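Local coordinates for protein holliday junction resolvase Hjc (Sulfolobus solfataricus, PDB 4TKD) that cuts four-way DNA (Holliday) junctions with the help of magnesium, nicking opposing strands in pairs so that recombination intermediates are resolved, at residues 14-17 with 18-22; 74-77 with 78-82; 97-100 with 101-104. All coordinates share one frame; numbering follows the deposited sequence.

Contact 1 of 3, residues 14-17 with 18-22; sequences NIVS and RLRDK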
ATOM      1  N   ASN C  14     -24.010  -8.926   9.151  1.00 49.45           N
ATOM      2  CA  ASN C  14     -23.424  -8.296  10.342  1.00 48.35           C
ATOM      3  C   ASN C  14     -22.289  -7.332   9.973  1.00 50.65           C
ATOM      4  O   ASN C  14     -22.137  -6.304  10.626  1.00 50.38           O
ATOM      5  CB  ASN C  14     -22.858  -9.382  11.267  1.00 51.26           C
ATOM      6  CG  ASN C  14     -23.426  -9.440  12.676  1.00 80.67           C
ATOM      7  OD1 ASN C  14     -22.710  -9.774  13.631  1.00 76.60           O
ATOM      8  ND2 ASN C  14     -24.728  -9.182  12.846  1.00 69.71           N
ATOM      9  N   ILE C  15     -21.462  -7.691   8.955  1.00 45.47           N
ATOM     10  CA  ILE C  15     -20.344  -6.864   8.482  1.00 43.66           C
ATOM     11  C   ILE C  15     -20.903  -5.636   7.740  1.00 46.20           C
ATOM     12  O   ILE C  15     -20.483  -4.509   8.014  1.00 45.41           O
ATOM     13  CB  ILE C  15     -19.324  -7.686   7.633  1.00 45.59           C
ATOM     14  CG1 ILE C  15     -18.612  -8.756   8.495  1.00 45.75           C
ATOM     15  CG2 ILE C  15     -18.300  -6.759   6.954  1.00 45.74           C
ATOM     16  CD1 ILE C  15     -17.740  -9.805   7.729  1.00 46.59           C
ATOM     17  N   VAL C  16     -21.864  -5.863   6.819  1.00 43.44           N
ATOM     18  CA  VAL C  16     -22.513  -4.815   6.010  1.00 44.23           C
ATOM     19  C   VAL C  16     -23.186  -3.770   6.905  1.00 48.54           C
ATOM     20  O   VAL C  16     -22.978  -2.566   6.714  1.00 47.58           O
ATOM     21  CB  VAL C  16     -23.479  -5.412   4.944  1.00 48.25           C
ATOM     22  CG1 VAL C  16     -24.365  -4.342   4.321  1.00 47.56           C
ATOM     23  CG2 VAL C  16     -22.704  -6.154   3.850  1.00 47.87           C
ATOM     24  N   SER C  17     -23.916  -4.242   7.937  1.00 45.21           N
ATOM     25  CA  SER C  17     -24.637  -3.394   8.886  1.00 44.89           C
ATOM     26  C   SER C  17     -23.700  -2.530   9.726  1.00 46.90           C
ATOM     27  O   SER C  17     -23.988  -1.354   9.920  1.00 47.10           O
ATOM     28  CB  SER C  17     -25.546  -4.239   9.773  1.00 50.78           C
ATOM     29  OG  SER C  17     -26.290  -3.409  10.650  1.00 67.13           O
ATOM     30  N   ARG C  18     -22.600  -3.100  10.233  1.00 41.99           N
ATOM     31  CA  ARG C  18     -21.631  -2.368  11.039  1.00 40.89           C
ATOM     32  C   ARG C  18     -20.839  -1.351  10.218  1.00 42.50           C
ATOM     33  O   ARG C  18     -20.652  -0.227  10.690  1.00 42.33           O
ATOM     34  CB  ARG C  18     -20.739  -3.323  11.842  1.00 40.93           C
ATOM     35  CG  ARG C  18     -21.229  -3.446  13.289  1.00 43.17           C
ATOM     36  CD  ARG C  18     -20.308  -2.745  14.279  0.50 52.64           C
ATOM     37  NE  ARG C  18     -20.298  -1.287  14.127  0.50 63.83           N
ATOM     38  CZ  ARG C  18     -20.982  -0.444  14.894  0.50 79.83           C
ATOM     39  NH1 ARG C  18     -20.899   0.864  14.688  0.50 70.37           N
ATOM     40  NH2 ARG C  18     -21.749  -0.901  15.880  0.50 62.56           N
ATOM     41  N   LEU C  19     -20.454  -1.703   8.960  1.00 37.05           N
ATOM     42  CA  LEU C  19     -19.795  -0.742   8.058  1.00 36.54           C
ATOM     43  C   LEU C  19     -20.730   0.425   7.738  1.00 39.77           C
ATOM     44  O   LEU C  19     -20.300   1.589   7.758  1.00 38.31           O
ATOM     45  CB  LEU C  19     -19.269  -1.412   6.778  1.00 36.62           C
ATOM     46  CG  LEU C  19     -18.033  -2.301   6.973  1.00 41.44           C
ATOM     47  CD1 LEU C  19     -17.774  -3.142   5.754  1.00 41.79           C
ATOM     48  CD2 LEU C  19     -16.793  -1.463   7.353  1.00 42.27           C
ATOM     49  N   ARG C  20     -22.025   0.123   7.534  1.00 38.17           N
ATOM     50  CA  ARG C  20     -23.045   1.158   7.326  1.00 40.35           C
ATOM     51  C   ARG C  20     -23.181   2.063   8.565  1.00 46.46           C
ATOM     52  O   ARG C  20     -23.203   3.285   8.411  1.00 47.52           O
ATOM     53  CB  ARG C  20     -24.390   0.553   6.898  1.00 42.30           C
ATOM     54  CG  ARG C  20     -24.403   0.213   5.410  1.00 49.46           C
ATOM     55  CD  ARG C  20     -25.714  -0.366   4.937  1.00 57.59           C
ATOM     56  NE  ARG C  20     -25.640  -0.702   3.510  1.00 70.47           N
ATOM     57  CZ  ARG C  20     -26.307  -1.697   2.930  1.00 75.41           C
ATOM     58  NH1 ARG C  20     -27.124  -2.460   3.643  1.00 62.79           N
ATOM     59  NH2 ARG C  20     -26.145  -1.948   1.635  1.00 54.15           N
ATOM     60  N   ASP C  21     -23.139   1.481   9.787  1.00 43.77           N
ATOM     61  CA  ASP C  21     -23.197   2.250  11.045  1.00 44.56           C
ATOM     62  C   ASP C  21     -22.006   3.207  11.156  1.00 49.51           C
ATOM     63  O   ASP C  21     -22.121   4.249  11.790  1.00 49.45           O
ATOM     64  CB  ASP C  21     -23.212   1.320  12.275  1.00 46.44           C
ATOM     65  CG  ASP C  21     -24.462   0.475  12.483  1.00 62.34           C
ATOM     66  OD1 ASP C  21     -25.505   0.781  11.853  1.00 64.20           O
ATOM     67  OD2 ASP C  21     -24.403  -0.487  13.293  1.00 67.09           O
ATOM     68  N   LYS C  22     -20.872   2.855  10.528  1.00 46.34           N
ATOM     69  CA  LYS C  22     -19.656   3.674  10.544  1.00 45.98           C
ATOM     70  C   LYS C  22     -19.605   4.727   9.416  1.00 47.53           C
ATOM     71  O   LYS C  22     -18.580   5.379   9.249  1.00 45.58           O
ATOM     72  CB  LYS C  22     -18.383   2.799  10.548  1.00 49.69           C
ATOM     73  CG  LYS C  22     -18.285   1.767  11.673  1.00 77.42           C
ATOM     74  CD  LYS C  22     -17.883   2.321  13.001  1.00 94.09           C
ATOM     75  CE  LYS C  22     -17.477   1.175  13.905  1.00105.94           C
ATOM     76  NZ  LYS C  22     -17.751   1.485  15.336  1.00113.22           N
TER
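The carbonyl oxygen of I15 takes the amide of L19 at 3.0 Å (N to O) near the end of helix 10-21. R20 N to V16 O and D21 N to S17 O repeat the pattern, while the bond from R18 N to N14 O is longer at 3.3 Å. On the buried side, I15 and L19 lie side by side and point the same way, with I15 CG2 3.8 Å from L19 CD1; CG2 stands opposite the backbone nitrogen of I15, which brings this branch, not CG1, alongside the leucine. Strands 43-47 and 50-58 receive this pair, and V126 of helix 122-133 also packs on L19. Further round, V16 CG1 sits over one face of the R20 guanidinium, 3.4 Å from NH1 and displaced toward the rim. The extended arginine chain runs alongside the valine, and its NH2 is hydrogen-bonded to the carbonyl oxygen of V26 on strand 25-28, outermost of its sheet within this chain. On the exposed side R18 NH2 and D21 OD2 are a long 3.7 Å apart, the oxygen well above the guanidinium plane, so only charge attracts them. The chemistry is therefore divided: apolar branches seat the helix on the sheet of this PD-(D/E)XK nuclease, whereas R20 ties it to strand 25-28 through a directed bond with one guanidinium face resting on a methyl.

Contact 2 of 3, residues 74-77 with 78-82; sequences IIEF and ARKSG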
ATOM      1  N   ILE C  74      -9.744 -11.158  -7.615  1.00 28.47           N
ATOM      2  CA  ILE C  74      -9.989 -10.210  -6.521  1.00 27.46           C
ATOM      3  C   ILE C  74      -8.763  -9.328  -6.260  1.00 29.89           C
ATOM      4  O   ILE C  74      -8.928  -8.161  -5.913  1.00 26.20           O
ATOM      5  CB  ILE C  74     -10.679 -10.782  -5.244  1.00 30.46           C
ATOM      6  CG1 ILE C  74      -9.832 -11.890  -4.582  1.00 32.06           C
ATOM      7  CG2 ILE C  74     -12.113 -11.219  -5.541  1.00 28.19           C
ATOM      8  CD1 ILE C  74     -10.184 -12.280  -3.184  1.00 43.56           C
ATOM      9  N   ILE C  75      -7.532  -9.897  -6.451  1.00 28.22           N
ATOM     10  CA  ILE C  75      -6.251  -9.195  -6.286  1.00 27.25           C
ATOM     11  C   ILE C  75      -6.197  -8.073  -7.351  1.00 30.90           C
ATOM     12  O   ILE C  75      -5.788  -6.937  -7.069  1.00 32.23           O
ATOM     13  CB  ILE C  75      -5.047 -10.195  -6.407  1.00 29.30           C
ATOM     14  CG1 ILE C  75      -4.856 -11.032  -5.118  1.00 29.33           C
ATOM     15  CG2 ILE C  75      -3.730  -9.466  -6.755  1.00 28.05           C
ATOM     16  CD1 ILE C  75      -4.057 -12.335  -5.306  1.00 28.53           C
ATOM     17  N   GLU C  76      -6.604  -8.414  -8.563  1.00 26.51           N
ATOM     18  CA  GLU C  76      -6.600  -7.517  -9.714  1.00 25.51           C
ATOM     19  C   GLU C  76      -7.632  -6.371  -9.542  1.00 29.85           C
ATOM     20  O   GLU C  76      -7.323  -5.208  -9.823  1.00 30.34           O
ATOM     21  CB  GLU C  76      -6.855  -8.311 -11.009  1.00 26.15           C
ATOM     22  CG  GLU C  76      -5.630  -8.852 -11.738  1.00 29.34           C
ATOM     23  CD  GLU C  76      -4.528  -7.856 -12.046  1.00 39.03           C
ATOM     24  OE1 GLU C  76      -3.631  -7.740 -11.188  1.00 29.52           O
ATOM     25  OE2 GLU C  76      -4.458  -7.336 -13.179  1.00 39.78           O
ATOM     26  N   PHE C  77      -8.832  -6.700  -9.055  1.00 23.54           N
ATOM     27  CA  PHE C  77      -9.892  -5.715  -8.767  1.00 22.03           C
ATOM     28  C   PHE C  77      -9.341  -4.734  -7.711  1.00 26.44           C
ATOM     29  O   PHE C  77      -9.431  -3.529  -7.919  1.00 24.81           O
ATOM     30  CB  PHE C  77     -11.150  -6.441  -8.231  1.00 23.29           C
ATOM     31  CG  PHE C  77     -12.415  -5.626  -8.095  1.00 23.49           C
ATOM     32  CD1 PHE C  77     -12.626  -4.815  -6.983  1.00 23.40           C
ATOM     33  CD2 PHE C  77     -13.407  -5.684  -9.075  1.00 26.22           C
ATOM     34  CE1 PHE C  77     -13.797  -4.064  -6.856  1.00 25.15           C
ATOM     35  CE2 PHE C  77     -14.570  -4.916  -8.957  1.00 29.06           C
ATOM     36  CZ  PHE C  77     -14.764  -4.122  -7.840  1.00 26.52           C
ATOM     37  N   ALA C  78      -8.722  -5.263  -6.613  1.00 24.18           N
ATOM     38  CA  ALA C  78      -8.098  -4.479  -5.537  1.00 23.98           C
ATOM     39  C   ALA C  78      -6.998  -3.555  -6.030  1.00 28.63           C
ATOM     40  O   ALA C  78      -6.939  -2.403  -5.599  1.00 27.64           O
ATOM     41  CB  ALA C  78      -7.549  -5.398  -4.460  1.00 23.06           C
ATOM     42  N   ARG C  79      -6.118  -4.076  -6.910  1.00 26.34           N
ATOM     43  CA  ARG C  79      -4.993  -3.330  -7.463  1.00 27.01           C
ATOM     44  C   ARG C  79      -5.483  -2.166  -8.358  1.00 31.58           C
ATOM     45  O   ARG C  79      -4.996  -1.033  -8.230  1.00 31.19           O
ATOM     46  CB  ARG C  79      -4.056  -4.261  -8.241  1.00 29.19           C
ATOM     47  CG  ARG C  79      -2.833  -3.543  -8.835  1.00 35.94           C
ATOM     48  CD  ARG C  79      -2.022  -4.381  -9.832  1.00 28.99           C
ATOM     49  NE  ARG C  79      -2.804  -4.846 -10.986  1.00 36.69           N
ATOM     50  CZ  ARG C  79      -3.138  -4.100 -12.033  1.00 42.20           C
ATOM     51  NH1 ARG C  79      -2.771  -2.825 -12.094  1.00 37.01           N
ATOM     52  NH2 ARG C  79      -3.855  -4.616 -13.020  1.00 24.52           N
ATOM     53  N   LYS C  80      -6.417  -2.458  -9.268  1.00 28.19           N
ATOM     54  CA  LYS C  80      -6.996  -1.463 -10.196  1.00 27.81           C
ATOM     55  C   LYS C  80      -7.774  -0.393  -9.470  1.00 32.20           C
ATOM     56  O   LYS C  80      -7.632   0.788  -9.781  1.00 32.43           O
ATOM     57  CB  LYS C  80      -7.886  -2.136 -11.241  1.00 28.56           C
ATOM     58  CG  LYS C  80      -7.087  -2.905 -12.291  1.00 23.67           C
ATOM     59  CD  LYS C  80      -8.011  -3.738 -13.125  1.00 32.15           C
ATOM     60  CE  LYS C  80      -7.250  -4.421 -14.222  1.00 44.89           C
ATOM     61  NZ  LYS C  80      -8.083  -5.465 -14.860  1.00 56.80           N
ATOM     62  N   SER C  81      -8.582  -0.794  -8.483  1.00 30.67           N
ATOM     63  CA  SER C  81      -9.407   0.127  -7.689  1.00 30.45           C
ATOM     64  C   SER C  81      -8.601   1.003  -6.730  1.00 34.83           C
ATOM     65  O   SER C  81      -9.056   2.083  -6.380  1.00 34.83           O
ATOM     66  CB  SER C  81     -10.452  -0.657  -6.897  1.00 31.30           C
ATOM     67  OG  SER C  81      -9.823  -1.442  -5.898  1.00 35.13           O
ATOM     68  N   GLY C  82      -7.464   0.500  -6.264  1.00 31.81           N
ATOM     69  CA  GLY C  82      -6.644   1.160  -5.256  1.00 31.92           C
ATOM     70  C   GLY C  82      -7.197   0.899  -3.868  1.00 36.40           C
ATOM     71  O   GLY C  82      -6.854   1.615  -2.923  1.00 38.23           O
TER
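E76 and R79 on helix 68-81 form a two-pronged salt bridge: R79 NE reaches E76 OE1 at 3.0 Å, and R79 NH2 reaches E76 OE2 at 2.8 Å. Both hydrogen bonds are nearly straight and both oxygens lie close to the guanidinium plane, yet the nitrogens come in from above the carboxylate plane, the two groups being turned 34° apart. A bend at chi3 (58°) brings the arginine's NE side round to the acid. K80 NZ stands 4.4 Å from E76 OE2, too far for a salt bridge, though its charge probably still favours the acid. An alanine in place of E76 removes both acceptors, and the R79 guanidinium would probably be left without its mate and set free to turn. I74, I75 and E76 give their carbonyls to the amides of A78, R79 and K80. F77 O accepts S81 N at 2.9 Å; S81 OG is equally near that oxygen, though A78 O competes for its proton, and OG also accepts the amide of G83. F77 packs on V26 of the second subunit. The helix thus keeps its charged pairing on one flank, while backbone groups of K80 and S81 hydrogen-bond to that subunit.

Contact 3 of 3, residues 97-100 with 101-104; sequences FIPF and EKLR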
ATOM      1  N   PHE C  97     -10.809 -10.074  10.108  1.00 37.99           N
ATOM      2  CA  PHE C  97     -10.457  -9.728   8.747  1.00 37.38           C
ATOM      3  C   PHE C  97      -8.956  -9.921   8.540  1.00 40.43           C
ATOM      4  O   PHE C  97      -8.146  -9.327   9.254  1.00 41.55           O
ATOM      5  CB  PHE C  97     -10.864  -8.273   8.452  1.00 39.02           C
ATOM      6  CG  PHE C  97     -12.314  -7.980   8.705  1.00 40.59           C
ATOM      7  CD1 PHE C  97     -13.274  -8.194   7.719  1.00 43.82           C
ATOM      8  CD2 PHE C  97     -12.732  -7.506   9.932  1.00 41.26           C
ATOM      9  CE1 PHE C  97     -14.627  -7.977   7.978  1.00 44.28           C
ATOM     10  CE2 PHE C  97     -14.082  -7.273  10.182  1.00 43.86           C
ATOM     11  CZ  PHE C  97     -15.022  -7.522   9.211  1.00 42.82           C
ATOM     12  N   ILE C  98      -8.599 -10.756   7.566  1.00 34.43           N
ATOM     13  CA  ILE C  98      -7.209 -11.043   7.228  1.00 33.32           C
ATOM     14  C   ILE C  98      -6.777 -10.228   6.012  1.00 36.60           C
ATOM     15  O   ILE C  98      -7.347 -10.423   4.938  1.00 36.24           O
ATOM     16  CB  ILE C  98      -6.953 -12.572   7.068  1.00 35.33           C
ATOM     17  CG1 ILE C  98      -7.223 -13.301   8.403  1.00 36.83           C
ATOM     18  CG2 ILE C  98      -5.533 -12.857   6.564  1.00 34.04           C
ATOM     19  CD1 ILE C  98      -7.578 -14.792   8.271  1.00 43.62           C
ATOM     20  N   PRO C  99      -5.762  -9.331   6.144  1.00 32.72           N
ATOM     21  CA  PRO C  99      -5.274  -8.596   4.953  1.00 32.88           C
ATOM     22  C   PRO C  99      -4.799  -9.606   3.917  1.00 37.27           C
ATOM     23  O   PRO C  99      -4.107 -10.565   4.268  1.00 35.19           O
ATOM     24  CB  PRO C  99      -4.110  -7.751   5.487  1.00 34.14           C
ATOM     25  CG  PRO C  99      -4.333  -7.688   6.977  1.00 37.62           C
ATOM     26  CD  PRO C  99      -4.945  -9.016   7.333  1.00 33.50           C
ATOM     27  N   PHE C 100      -5.244  -9.447   2.655  1.00 34.01           N
ATOM     28  CA  PHE C 100      -4.924 -10.391   1.601  1.00 34.54           C
ATOM     29  C   PHE C 100      -3.448 -10.699   1.420  1.00 41.44           C
ATOM     30  O   PHE C 100      -3.119 -11.824   1.023  1.00 40.86           O
ATOM     31  CB  PHE C 100      -5.569 -10.001   0.277  1.00 36.53           C
ATOM     32  CG  PHE C 100      -6.099 -11.208  -0.445  1.00 38.82           C
ATOM     33  CD1 PHE C 100      -7.288 -11.813  -0.043  1.00 43.82           C
ATOM     34  CD2 PHE C 100      -5.413 -11.746  -1.526  1.00 41.96           C
ATOM     35  CE1 PHE C 100      -7.777 -12.939  -0.714  1.00 45.58           C
ATOM     36  CE2 PHE C 100      -5.904 -12.872  -2.199  1.00 45.05           C
ATOM     37  CZ  PHE C 100      -7.077 -13.464  -1.785  1.00 44.06           C
ATOM     38  N   GLU C 101      -2.574  -9.714   1.726  1.00 38.69           N
ATOM     39  CA  GLU C 101      -1.108  -9.821   1.642  1.00 40.24           C
ATOM     40  C   GLU C 101      -0.498 -10.800   2.649  1.00 45.42           C
ATOM     41  O   GLU C 101       0.643 -11.213   2.459  1.00 45.24           O
ATOM     42  CB  GLU C 101      -0.401  -8.457   1.731  1.00 41.76           C
ATOM     43  CG  GLU C 101      -1.041  -7.464   2.674  1.00 54.33           C
ATOM     44  CD  GLU C 101      -2.012  -6.559   1.951  1.00 64.60           C
ATOM     45  OE1 GLU C 101      -3.183  -6.971   1.829  1.00 42.37           O
ATOM     46  OE2 GLU C 101      -1.581  -5.527   1.386  1.00 58.74           O
ATOM     47  N   LYS C 102      -1.262 -11.201   3.690  1.00 42.02           N
ATOM     48  CA  LYS C 102      -0.826 -12.168   4.701  1.00 41.66           C
ATOM     49  C   LYS C 102      -0.976 -13.593   4.172  1.00 49.12           C
ATOM     50  O   LYS C 102      -0.342 -14.500   4.718  1.00 51.31           O
ATOM     51  CB  LYS C 102      -1.633 -12.012   6.005  1.00 42.60           C
ATOM     52  CG  LYS C 102      -1.595 -10.609   6.612  1.00 42.85           C
ATOM     53  CD  LYS C 102      -0.583 -10.449   7.734  1.00 48.76           C
ATOM     54  CE  LYS C 102      -1.151 -10.791   9.098  1.00 50.34           C
ATOM     55  NZ  LYS C 102      -0.357 -10.171  10.198  1.00 48.27           N
ATOM     56  N   LEU C 103      -1.818 -13.807   3.125  1.00 44.52           N
ATOM     57  CA  LEU C 103      -2.010 -15.149   2.582  1.00 44.37           C
ATOM     58  C   LEU C 103      -0.762 -15.595   1.827  1.00 47.27           C
ATOM     59  O   LEU C 103      -0.085 -14.769   1.216  1.00 46.06           O
ATOM     60  CB  LEU C 103      -3.242 -15.274   1.644  1.00 44.45           C
ATOM     61  CG  LEU C 103      -4.624 -14.758   2.062  1.00 49.42           C
ATOM     62  CD1 LEU C 103      -5.692 -15.389   1.193  1.00 49.99           C
ATOM     63  CD2 LEU C 103      -4.939 -15.051   3.514  1.00 50.17           C
ATOM     64  N   ARG C 104      -0.473 -16.904   1.853  1.00 43.96           N
ATOM     65  CA  ARG C 104       0.678 -17.442   1.135  1.00 43.54           C
ATOM     66  C   ARG C 104       0.229 -18.128  -0.144  1.00 42.87           C
ATOM     67  O   ARG C 104      -0.815 -18.774  -0.172  1.00 39.83           O
ATOM     68  CB  ARG C 104       1.564 -18.347   2.030  1.00 45.95           C
ATOM     69  CG  ARG C 104       0.940 -19.670   2.470  1.00 55.48           C
ATOM     70  CD  ARG C 104       1.975 -20.667   2.967  1.00 61.65           C
ATOM     71  NE  ARG C 104       1.757 -21.987   2.372  1.00 71.08           N
ATOM     72  CZ  ARG C 104       1.042 -22.960   2.932  1.00 83.59           C
ATOM     73  NH1 ARG C 104       0.485 -22.782   4.128  1.00 57.68           N
ATOM     74  NH2 ARG C 104       0.879 -24.119   2.303  1.00 72.46           N
TER
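L103 CD1 rests over one face of the F100 ring, a CH-pi contact 3.9 Å from the centroid and 20° off the ring normal, where the short 3-10 turn after strand 97-99 ends. The methyl is displaced toward the rim, nearest F100 CE1 at 3.7 Å. The other branch of the leucine, CD2, meets I98 CG2 at 3.8 Å, the two side chains crossing at about a right angle, so L103 folds back on residues to both sides of P99. Two backbone bonds set this up: K102 N to P99 O at 3.0 Å and L103 N to F100 O at 3.2 Å, both i to i+3, as in a 3-10 turn. Farther out, strand 84-90 supports the cluster through L85 and L87, and Y111 and A113 pack on L103. K102 lies alongside P99 and carries its NZ to the carbonyl oxygen of E130 in the third subunit. The aliphatic start of that lysine hugs the proline ring: CG anti to the carbonyl carbon of K102 (chi1 -56°) puts this atom 3.8 Å from P99 CD.

Along the chain the three contacts come in series: contact 1 ends helix 10-21, contact 2 ends helix 68-81, and contact 3 turns the chain out of strand 97-99. The centres of contacts 1 and 2 are about 22 Å apart and their nearest atoms about 13 Å. Contact 3 meets both: I15 CD1 packs on F97 CE1 at 3.6 Å, and I74 CD1 on F100 CE1 at 3.5 Å. Its centre is about 14 Å from that of contact 2 and about 21 Å from that of contact 1. Both helices pack on strand 50-58; V16 lies near E12 and D42, and I74 near E55, all inferred magnesium ligands, so two helices flank the probable metal site.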